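Local coordinates for protein alpha-1,2-mannosidase (Bacteroides thetaiotaomicron, PDB 2WW2) that hydrolyses alpha-mannosides with inversion of anomeric configuration, as a calcium-dependent alpha-mannosidase of glycoside hydrolase family 92 from a human gut symbiont, at residues A[14-19]-A[616-622]; A[185-190]-A[227-233]; A[312-317]-A[359-364]; A[594-598]-A[731-735]. All blocks are in the same frame, centred on the assembly; numbering follows the deposited sequence.

Contact 1 (A[14-19]-A[616-622]); sequences LMGTES and NSGSKGY. With NA (sodium ion), chain F.
Two irregular loops, 14-19 of the N-terminal family region and 616-622 of the catalytic one, pack together and bury 549 Å² between them. Segment 14-19 makes two overlapping turns, type II from Leu14 to Thr17 and type I from Gly16 to Ser19; a type I turn spans Gly618 to Gly621, with Gly16 and Lys620 closest (CA to CA 4.4 Å). Asn616 OD1 accepts from Gly618 N (2.9 Å), an Asx turn, while Asn616 O meets Met15 CE at 3.3 Å. Gly618 O then receives Gly16 N at 2.9 Å. Ser619 binds Glu18 twice: its O accepts from Glu18 N (2.7 Å) and its OG donates to Glu18 OE1 (2.6 Å). Lys620 CB comes within 3.8 Å of Ser19 OG, which accepts a weak hydrogen bond from Tyr622 N (3.1 Å). Tyr622 (chi1 m) offers one ring face to the extended, all-t Met15 side chain, whose CE lies 3.8 Å from the ring centroid in a CH-pi contact. Sodium is held by Ser19 O at 2.3 Å, Tyr622 O at 2.5 Å, two waters, and the carbonyls of Gly624 and Asp627. Both loops thus supply backbone oxygens to one ion, which bridges the two regions directly.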
# COMPACT_ATOMS: atom_id res chain seq x y z
N LEU A 14 5.64 -9.30 30.39
CA LEU A 14 5.68 -9.82 29.01
C LEU A 14 4.82 -9.03 28.03
O LEU A 14 4.71 -9.42 26.85
CB LEU A 14 5.24 -11.27 29.00
CG LEU A 14 6.25 -12.20 29.64
CD1 LEU A 14 5.66 -13.61 29.79
CD2 LEU A 14 7.54 -12.22 28.81
N MET A 15 4.20 -7.94 28.48
CA MET A 15 3.39 -7.13 27.58
C MET A 15 4.22 -6.68 26.40
O MET A 15 5.29 -6.11 26.58
CB MET A 15 2.85 -5.88 28.29
CG MET A 15 2.19 -4.90 27.32
SD MET A 15 1.44 -3.47 28.12
CE MET A 15 1.23 -2.35 26.74
N GLY A 16 3.73 -6.93 25.19
CA GLY A 16 4.44 -6.51 23.97
C GLY A 16 5.71 -7.31 23.68
O GLY A 16 6.48 -6.97 22.78
N THR A 17 5.95 -8.39 24.43
CA THR A 17 7.12 -9.23 24.15
C THR A 17 7.14 -9.75 22.68
O THR A 17 8.20 -10.04 22.12
CB THR A 17 7.26 -10.40 25.15
OG1 THR A 17 8.57 -10.97 25.03
CG2 THR A 17 6.20 -11.50 24.92
N GLU A 18 5.96 -9.87 22.07
CA GLU A 18 5.88 -10.26 20.65
C GLU A 18 5.57 -9.05 19.74
O GLU A 18 5.36 -9.21 18.53
CB GLU A 18 4.79 -11.31 20.43
CG GLU A 18 5.04 -12.65 21.13
CD GLU A 18 3.99 -13.69 20.74
OE1 GLU A 18 2.90 -13.70 21.34
OE2 GLU A 18 4.26 -14.51 19.85
N SER A 19 5.57 -7.86 20.33
CA SER A 19 5.14 -6.63 19.65
C SER A 19 6.25 -5.81 19.03
O SER A 19 5.98 -4.74 18.48
CB SER A 19 4.45 -5.70 20.65
OG SER A 19 3.11 -6.03 20.77
N ASN A 616 -2.86 -3.31 24.21
CA ASN A 616 -3.46 -4.24 25.15
C ASN A 616 -2.38 -4.73 26.11
O ASN A 616 -1.21 -4.37 25.97
CB ASN A 616 -4.19 -5.39 24.44
CG ASN A 616 -3.26 -6.26 23.65
OD1 ASN A 616 -2.43 -6.98 24.21
ND2 ASN A 616 -3.41 -6.22 22.32
N SER A 617 -2.76 -5.53 27.10
CA SER A 617 -1.81 -5.89 28.13
C SER A 617 -1.10 -7.22 27.87
O SER A 617 -0.32 -7.67 28.71
CB SER A 617 -2.52 -5.96 29.49
OG SER A 617 -3.35 -7.12 29.53
N GLY A 618 -1.39 -7.85 26.73
CA GLY A 618 -0.84 -9.17 26.41
C GLY A 618 0.48 -9.11 25.65
O GLY A 618 1.10 -8.03 25.53
N SER A 619 0.91 -10.27 25.13
CA SER A 619 2.25 -10.37 24.53
C SER A 619 2.39 -9.52 23.27
O SER A 619 3.50 -9.13 22.93
CB SER A 619 2.61 -11.82 24.23
OG SER A 619 1.71 -12.38 23.30
N LYS A 620 1.29 -9.22 22.59
CA LYS A 620 1.36 -8.30 21.44
C LYS A 620 0.78 -6.93 21.75
O LYS A 620 0.20 -6.29 20.86
CB LYS A 620 0.66 -8.91 20.23
CG LYS A 620 1.25 -10.27 19.87
CD LYS A 620 0.48 -10.97 18.76
CE LYS A 620 0.94 -12.41 18.65
NZ LYS A 620 0.29 -13.10 17.50
N GLY A 621 0.97 -6.46 22.99
CA GLY A 621 0.25 -5.30 23.51
C GLY A 621 0.65 -3.90 23.07
O GLY A 621 -0.10 -2.94 23.31
N TYR A 622 1.82 -3.77 22.45
CA TYR A 622 2.20 -2.51 21.78
C TYR A 622 1.92 -2.70 20.30
O TYR A 622 2.82 -3.04 19.51
CB TYR A 622 3.69 -2.19 22.02
CG TYR A 622 3.99 -1.74 23.44
CD1 TYR A 622 3.75 -0.43 23.83
CD2 TYR A 622 4.53 -2.62 24.38
CE1 TYR A 622 4.02 0.02 25.13
CE2 TYR A 622 4.81 -2.20 25.69
CZ TYR A 622 4.54 -0.87 26.05
OH TYR A 622 4.81 -0.42 27.33
NA NA F . 4.59 -2.98 17.80
O HOH W 1 6.48 -2.90 16.16
O HOH W 2 3.14 -4.42 16.53

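Contact 2 (A[185-190]-A[227-233]); sequences MMEFSH and EKLTIRT
The large antiparallel sheet of the N-terminal region, probably part of the beta-sandwich of the galactose-mutarotase-like clan, pairs strand 182-188 with strand 229-236 here. The paired segments run at 160° to each other, with their axes 4.5 Å apart. Glu187 and Arg232 form the hydrogen-bonded pair (CA to CA 5.2 Å), with Glu187 N to Arg232 O at 2.7 Å and Arg232 N to Glu187 O at 2.9 Å. Non-hydrogen-bonded pairs flank it: Met186 with Thr233 (CA to CA 4.1 Å) and Phe188 with Ile231 (4.7 Å). Thr233 OG1 donates to Met185 O at 2.9 Å. The Met186, Phe188, Ile231 and Thr233 side chains share one largely apolar face, where Phe188 (chi1 m) takes Ile231 CG2 at 4.3 Å from its ring centroid, an off-centre CH-pi contact; Val145 packs against both. On the other face, Glu187 (chi1 t) and Arg232 (chi1 m) form a salt bridge, OE1 to NH1 2.8 Å, beside Phe247 of helix 240-250. Past the strand end, Ser189 N donates to Thr230 O (3.0 Å), and Ser189 OG (chi1 p) accepts from Thr230 N (2.9 Å). That hydroxyl also lies in a 2.8 Å hydrogen bond with His190 ND1, and His190 NE2 donates to Glu227 OE1 at 2.8 Å. One backbone bond and the side chains of Ser189, His190 and Glu227 thus carry the pairing past strand 182-188.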
# COMPACT_ATOMS: atom_id res chain seq x y z
N MET A 185 29.26 -12.21 43.46
CA MET A 185 29.43 -13.28 44.44
C MET A 185 28.09 -13.91 44.71
O MET A 185 27.03 -13.26 44.58
CB MET A 185 30.07 -12.80 45.76
CG MET A 185 29.19 -11.94 46.65
SD MET A 185 29.79 -11.82 48.37
CE MET A 185 29.31 -13.39 49.08
N MET A 186 28.13 -15.18 45.08
CA MET A 186 26.91 -15.89 45.40
C MET A 186 27.15 -16.94 46.46
O MET A 186 28.27 -17.42 46.66
CB MET A 186 26.31 -16.51 44.14
CG MET A 186 27.13 -17.60 43.54
SD MET A 186 26.45 -18.14 41.96
CE MET A 186 27.07 -16.84 40.91
N GLU A 187 26.08 -17.30 47.15
CA GLU A 187 26.19 -18.24 48.23
C GLU A 187 25.09 -19.26 48.05
O GLU A 187 24.00 -18.89 47.61
CB GLU A 187 26.01 -17.50 49.55
CG GLU A 187 26.08 -18.40 50.78
CD GLU A 187 25.66 -17.68 52.04
OE1 GLU A 187 24.56 -17.09 52.06
OE2 GLU A 187 26.43 -17.70 53.00
N PHE A 188 25.37 -20.53 48.36
CA PHE A 188 24.39 -21.60 48.23
C PHE A 188 24.04 -22.11 49.63
O PHE A 188 24.91 -22.18 50.52
CB PHE A 188 24.95 -22.74 47.35
CG PHE A 188 25.27 -22.30 45.94
CD1 PHE A 188 24.35 -22.48 44.92
CD2 PHE A 188 26.47 -21.67 45.65
CE1 PHE A 188 24.63 -22.06 43.61
CE2 PHE A 188 26.76 -21.24 44.35
CZ PHE A 188 25.85 -21.44 43.33
N SER A 189 22.79 -22.49 49.82
CA SER A 189 22.33 -22.88 51.14
C SER A 189 22.78 -24.28 51.55
O SER A 189 22.83 -24.60 52.74
CB SER A 189 20.79 -22.79 51.20
OG SER A 189 20.22 -23.65 50.22
N HIS A 190 23.11 -25.11 50.57
CA HIS A 190 23.39 -26.52 50.84
C HIS A 190 24.82 -26.87 50.45
O HIS A 190 25.42 -26.18 49.63
CB HIS A 190 22.39 -27.40 50.08
CG HIS A 190 21.04 -27.47 50.74
ND1 HIS A 190 20.12 -26.45 50.67
CD2 HIS A 190 20.46 -28.46 51.46
CE1 HIS A 190 19.03 -26.80 51.34
NE2 HIS A 190 19.21 -28.01 51.82
N GLU A 227 13.22 -30.40 50.48
CA GLU A 227 13.96 -29.16 50.72
C GLU A 227 14.25 -28.42 49.41
O GLU A 227 14.16 -29.00 48.35
CB GLU A 227 15.27 -29.43 51.49
CG GLU A 227 15.06 -29.98 52.91
CD GLU A 227 16.35 -30.02 53.73
OE1 GLU A 227 17.38 -29.45 53.31
OE2 GLU A 227 16.33 -30.62 54.81
N LYS A 228 14.57 -27.14 49.51
CA LYS A 228 14.86 -26.34 48.32
C LYS A 228 16.23 -25.71 48.50
O LYS A 228 16.64 -25.41 49.62
CB LYS A 228 13.80 -25.25 48.12
CG LYS A 228 12.38 -25.81 47.87
CD LYS A 228 11.37 -24.69 47.65
CE LYS A 228 11.15 -23.88 48.93
NZ LYS A 228 10.04 -22.88 48.78
N LEU A 229 16.94 -25.52 47.39
CA LEU A 229 18.21 -24.82 47.40
C LEU A 229 17.92 -23.33 47.33
O LEU A 229 17.10 -22.90 46.50
CB LEU A 229 19.04 -25.21 46.16
CG LEU A 229 20.41 -24.56 46.00
CD1 LEU A 229 21.40 -25.13 47.04
CD2 LEU A 229 20.93 -24.77 44.59
N THR A 230 18.58 -22.54 48.17
CA THR A 230 18.55 -21.09 48.02
C THR A 230 19.89 -20.63 47.45
O THR A 230 20.94 -21.13 47.84
CB THR A 230 18.31 -20.40 49.37
OG1 THR A 230 17.00 -20.75 49.84
CG2 THR A 230 18.37 -18.89 49.20
N ILE A 231 19.85 -19.70 46.50
CA ILE A 231 21.07 -19.09 45.97
C ILE A 231 20.93 -17.61 46.20
O ILE A 231 19.93 -17.01 45.80
CB ILE A 231 21.21 -19.30 44.45
CG1 ILE A 231 20.99 -20.77 44.07
CG2 ILE A 231 22.62 -18.83 43.96
CD1 ILE A 231 21.05 -21.04 42.55
N ARG A 232 21.93 -17.00 46.84
CA ARG A 232 21.91 -15.57 47.11
C ARG A 232 23.04 -14.97 46.33
O ARG A 232 24.14 -15.53 46.34
CB ARG A 232 22.15 -15.28 48.60
CG ARG A 232 21.11 -15.92 49.50
CD ARG A 232 21.44 -15.73 51.01
NE ARG A 232 20.49 -16.54 51.76
CZ ARG A 232 20.77 -17.71 52.30
NH1 ARG A 232 22.01 -18.19 52.23
NH2 ARG A 232 19.82 -18.41 52.91
N THR A 233 22.80 -13.85 45.66
CA THR A 233 23.84 -13.25 44.82
C THR A 233 23.76 -11.71 44.80
O THR A 233 22.69 -11.13 44.97
CB THR A 233 23.78 -13.87 43.39
OG1 THR A 233 24.90 -13.44 42.62
CG2 THR A 233 22.49 -13.49 42.65

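Contact 3 (A[312-317]-A[359-364]); sequences YYSPYD and NAYNES
Glu363, the residue with most surface covered in this contact, reaches from the last turn of helix 347-364 to the end of strand 310-313 and the turn that follows. Its chi1 is m and its chi2 is off-rotamer at 149°, which sets the carboxylate between two hydroxyls: Tyr312 OH donates to Glu363 OE2 over a very short 2.5 Å, and Ser314 OG donates to Glu363 OE1 at 2.6 Å. Ser314 OG in turn accepts from Tyr316 N (3.0 Å) and Asp317 N (3.1 Å), an ST turn and ST motif that curl the chain back toward the helix, where Tyr316 and Asp317 lie nearest Ser364 and Glu363, each pair 5.7 Å from CA to CA. Tyr316, with chi1 m, lays one ring face over Ala360, whose CB is 3.7 Å from the ring centroid in a CH-pi contact; His375 meets this ring edge-to-face. Tyr312 (chi1 p) points its ring end-on at the helix, its OH 3.5 Å from Asn359 CB. A water donates to both Tyr316 O (3.1 Å) and Glu363 O (2.9 Å). Within the catalytic region, probably an (alpha/alpha)6 barrel as in its clan, a carboxylate thus accepts from two hydroxyls, one on each oxygen.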
# COMPACT_ATOMS: atom_id res chain seq x y z
N TYR A 312 30.10 5.61 43.15
CA TYR A 312 29.94 4.90 41.89
C TYR A 312 31.25 4.75 41.16
O TYR A 312 32.14 5.60 41.24
CB TYR A 312 28.89 5.60 40.99
CG TYR A 312 29.26 7.02 40.58
CD1 TYR A 312 29.97 7.27 39.40
CD2 TYR A 312 28.90 8.11 41.36
CE1 TYR A 312 30.32 8.56 39.03
CE2 TYR A 312 29.25 9.44 41.00
CZ TYR A 312 29.95 9.64 39.82
OH TYR A 312 30.31 10.92 39.42
N TYR A 313 31.35 3.63 40.46
CA TYR A 313 32.34 3.44 39.42
C TYR A 313 31.90 4.29 38.24
O TYR A 313 30.78 4.13 37.74
CB TYR A 313 32.36 1.97 38.99
CG TYR A 313 33.20 1.71 37.74
CD1 TYR A 313 34.59 1.66 37.81
CD2 TYR A 313 32.60 1.48 36.50
CE1 TYR A 313 35.37 1.39 36.67
CE2 TYR A 313 33.37 1.22 35.35
CZ TYR A 313 34.75 1.19 35.45
OH TYR A 313 35.51 0.92 34.33
N SER A 314 32.76 5.18 37.77
CA SER A 314 32.39 5.98 36.61
C SER A 314 32.60 5.22 35.31
O SER A 314 33.74 4.82 35.01
CB SER A 314 33.22 7.27 36.56
OG SER A 314 32.95 7.94 35.34
N PRO A 315 31.53 5.05 34.50
CA PRO A 315 31.78 4.40 33.23
C PRO A 315 32.33 5.40 32.22
O PRO A 315 32.49 5.04 31.06
CB PRO A 315 30.38 3.91 32.79
CG PRO A 315 29.44 4.93 33.39
CD PRO A 315 30.11 5.40 34.69
N TYR A 316 32.60 6.64 32.67
CA TYR A 316 33.21 7.65 31.81
C TYR A 316 34.72 7.80 32.02
O TYR A 316 35.45 8.01 31.04
CB TYR A 316 32.51 9.02 31.94
CG TYR A 316 31.05 8.92 31.52
CD1 TYR A 316 30.69 8.97 30.18
CD2 TYR A 316 30.05 8.70 32.47
CE1 TYR A 316 29.37 8.83 29.79
CE2 TYR A 316 28.73 8.58 32.09
CZ TYR A 316 28.40 8.65 30.75
OH TYR A 316 27.10 8.51 30.34
N ASP A 317 35.19 7.69 33.26
CA ASP A 317 36.64 7.82 33.51
C ASP A 317 37.23 6.63 34.27
O ASP A 317 38.44 6.59 34.50
CB ASP A 317 36.99 9.17 34.15
CG ASP A 317 36.55 9.29 35.61
OD1 ASP A 317 36.10 8.31 36.24
OD2 ASP A 317 36.68 10.41 36.15
N ASN A 359 27.85 15.17 36.17
CA ASN A 359 28.98 14.34 36.55
C ASN A 359 29.62 13.70 35.31
O ASN A 359 30.83 13.67 35.18
CB ASN A 359 28.56 13.24 37.54
CG ASN A 359 28.17 13.79 38.90
OD1 ASN A 359 28.52 14.91 39.25
ND2 ASN A 359 27.42 12.99 39.66
N ALA A 360 28.80 13.17 34.41
CA ALA A 360 29.32 12.54 33.19
C ALA A 360 30.07 13.57 32.38
O ALA A 360 31.14 13.29 31.81
CB ALA A 360 28.15 11.94 32.36
N TYR A 361 29.52 14.79 32.33
CA TYR A 361 30.19 15.91 31.64
C TYR A 361 31.55 16.21 32.29
O TYR A 361 32.55 16.40 31.58
CB TYR A 361 29.30 17.16 31.64
CG TYR A 361 30.00 18.44 31.23
CD1 TYR A 361 30.24 18.73 29.89
CD2 TYR A 361 30.40 19.37 32.19
CE1 TYR A 361 30.88 19.91 29.52
CE2 TYR A 361 31.03 20.55 31.83
CZ TYR A 361 31.27 20.81 30.50
OH TYR A 361 31.89 21.99 30.16
N ASN A 362 31.60 16.23 33.62
CA ASN A 362 32.86 16.51 34.30
C ASN A 362 33.87 15.39 34.03
O ASN A 362 35.06 15.65 33.85
CB ASN A 362 32.66 16.69 35.82
CG ASN A 362 31.97 18.00 36.16
OD1 ASN A 362 32.05 18.96 35.41
ND2 ASN A 362 31.29 18.03 37.30
N GLU A 363 33.39 14.16 34.00
CA GLU A 363 34.25 12.99 33.83
C GLU A 363 34.68 12.72 32.39
O GLU A 363 35.67 12.01 32.17
CB GLU A 363 33.57 11.76 34.45
CG GLU A 363 33.57 11.81 35.96
CD GLU A 363 32.37 11.12 36.59
OE1 GLU A 363 31.84 10.15 36.02
OE2 GLU A 363 31.97 11.55 37.69
N SER A 364 33.97 13.25 31.40
CA SER A 364 34.25 12.91 30.00
C SER A 364 34.40 14.09 29.04
O SER A 364 34.88 13.92 27.92
CB SER A 364 33.14 12.00 29.45
OG SER A 364 31.98 12.76 29.16
O HOH W 3 37.52 10.33 30.69

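Contact 4 (A[594-598]-A[731-735]); sequences YDYIG and FPYSY
Packing without any hydrogen bond joins segment 594-598, which leaves a 3-10 turn, to the irregular C-terminal segment 731-735; the backbones come closest at Tyr596 and Phe731 (CA to CA 4.8 Å), and 315 Å² is buried. The main apolar contact sets Pro732, its ring C-gamma exo, against one face of the Tyr596 ring: CG lies 3.6 Å from the centroid, 17° off the normal, a CH-pi contact, and Tyr596 CE1 is 3.3 Å from Pro732 CB. Although the CA-to-CB bond of Tyr596 points away, chi1 m turns its ring back over the proline. These contacts join the C-terminal tail, which follows strand 710-717, to the loop leading into helix 600-613 of the probable (alpha/alpha)6 barrel; Ala653 of strand 651-654 also touches Tyr596. Carbonyl-to-ring contacts form a second group. Phe731 (chi1 m, chi2 -26°) has Tyr596 O over one face, 3.4 Å from its CD2, and Asp595 O 3.4 Å from its CD1, while Tyr733 O sits at the edge of the Tyr596 ring, 3.4 Å from CE1. Backbone atoms of 594-598 also meet side chains: Asp595 O approaches Pro732 CD at 3.4 Å, and Gly598 N lies 3.6 Å from Phe731 CE1.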
# COMPACT_ATOMS: atom_id res chain seq x y z
N TYR A 594 -3.99 19.61 18.09
CA TYR A 594 -5.29 20.26 17.95
C TYR A 594 -5.58 21.22 19.10
O TYR A 594 -6.36 22.14 18.93
CB TYR A 594 -6.42 19.26 17.86
CG TYR A 594 -6.41 18.32 16.66
CD1 TYR A 594 -6.87 18.75 15.41
CD2 TYR A 594 -6.03 17.00 16.80
CE1 TYR A 594 -6.91 17.87 14.33
CE2 TYR A 594 -6.06 16.11 15.72
CZ TYR A 594 -6.50 16.55 14.49
OH TYR A 594 -6.54 15.67 13.43
N ASP A 595 -4.95 21.00 20.26
CA ASP A 595 -5.11 21.86 21.45
C ASP A 595 -4.58 23.27 21.22
O ASP A 595 -4.94 24.20 21.95
CB ASP A 595 -4.34 21.31 22.65
CG ASP A 595 -5.08 20.19 23.40
OD1 ASP A 595 -6.29 19.98 23.19
OD2 ASP A 595 -4.44 19.54 24.26
N TYR A 596 -3.68 23.41 20.24
CA TYR A 596 -2.97 24.66 19.99
C TYR A 596 -3.62 25.50 18.88
O TYR A 596 -3.27 26.67 18.68
CB TYR A 596 -1.50 24.37 19.59
CG TYR A 596 -0.69 23.73 20.70
CD1 TYR A 596 0.31 24.44 21.37
CD2 TYR A 596 -0.94 22.42 21.10
CE1 TYR A 596 1.04 23.86 22.40
CE2 TYR A 596 -0.23 21.82 22.13
CZ TYR A 596 0.76 22.56 22.78
OH TYR A 596 1.46 21.97 23.81
N ILE A 597 -4.55 24.88 18.16
CA ILE A 597 -5.09 25.52 16.97
C ILE A 597 -6.61 25.46 16.95
O ILE A 597 -7.22 25.55 15.89
CB ILE A 597 -4.50 24.88 15.68
CG1 ILE A 597 -4.86 23.40 15.59
CG2 ILE A 597 -3.00 24.99 15.70
CD1 ILE A 597 -4.03 22.64 14.58
N GLY A 598 -7.22 25.26 18.12
CA GLY A 598 -8.64 25.54 18.30
C GLY A 598 -9.64 24.42 18.18
O GLY A 598 -10.85 24.66 18.16
N PHE A 731 -4.98 28.34 24.35
CA PHE A 731 -3.92 27.56 23.70
C PHE A 731 -2.62 27.52 24.52
O PHE A 731 -2.26 28.52 25.16
CB PHE A 731 -3.61 28.08 22.28
CG PHE A 731 -4.82 28.24 21.39
CD1 PHE A 731 -5.96 27.47 21.59
CD2 PHE A 731 -4.80 29.15 20.34
CE1 PHE A 731 -7.07 27.63 20.78
CE2 PHE A 731 -5.90 29.30 19.52
CZ PHE A 731 -7.03 28.54 19.73
N PRO A 732 -1.90 26.39 24.48
CA PRO A 732 -0.62 26.33 25.19
C PRO A 732 0.48 27.10 24.46
O PRO A 732 0.21 27.79 23.46
CB PRO A 732 -0.31 24.82 25.24
CG PRO A 732 -1.60 24.14 24.81
CD PRO A 732 -2.27 25.10 23.89
N TYR A 733 1.70 27.00 24.98
CA TYR A 733 2.82 27.83 24.52
C TYR A 733 3.24 27.59 23.06
O TYR A 733 3.26 26.46 22.58
CB TYR A 733 4.02 27.58 25.43
CG TYR A 733 5.32 28.24 24.99
CD1 TYR A 733 5.62 29.55 25.36
CD2 TYR A 733 6.25 27.54 24.23
CE1 TYR A 733 6.79 30.15 24.98
CE2 TYR A 733 7.43 28.14 23.83
CZ TYR A 733 7.69 29.44 24.23
OH TYR A 733 8.85 30.04 23.87
N SER A 734 3.60 28.66 22.37
CA SER A 734 4.40 28.54 21.16
C SER A 734 5.44 29.64 21.22
O SER A 734 5.15 30.75 21.65
CB SER A 734 3.58 28.73 19.88
OG SER A 734 2.75 27.61 19.63
N TYR A 735 6.64 29.34 20.74
CA TYR A 735 7.65 30.36 20.65
C TYR A 735 7.20 31.61 19.88
O TYR A 735 7.48 32.75 20.28
CB TYR A 735 8.94 29.79 20.03
CG TYR A 735 9.97 30.87 19.86
CD1 TYR A 735 10.51 31.49 20.96
CD2 TYR A 735 10.35 31.30 18.60
CE1 TYR A 735 11.44 32.50 20.83
CE2 TYR A 735 11.29 32.31 18.45
CZ TYR A 735 11.82 32.90 19.57
OH TYR A 735 12.73 33.92 19.45

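How the contacts relate
From the N terminus, segment 14-19 opens the longest loop, which contact 1 closes only at 616-622, joining the N-terminal family region to the catalytic one. Contacts 2 and 3 nest inside it in series: the first closes a 36-residue excursion within the large antiparallel sheet, the second a 41-residue one between a small sheet and a helix of the catalytic region. Contact 4 opens at 594-598, before contact 1 has closed, and ends in the C-terminal tail, so these two cross. None touches another: contacts 2 and 3 approach to about 15 Å between nearest atoms, whereas the centres of contacts 2 and 4 lie 59 Å apart, on opposite sides of the chain's centre.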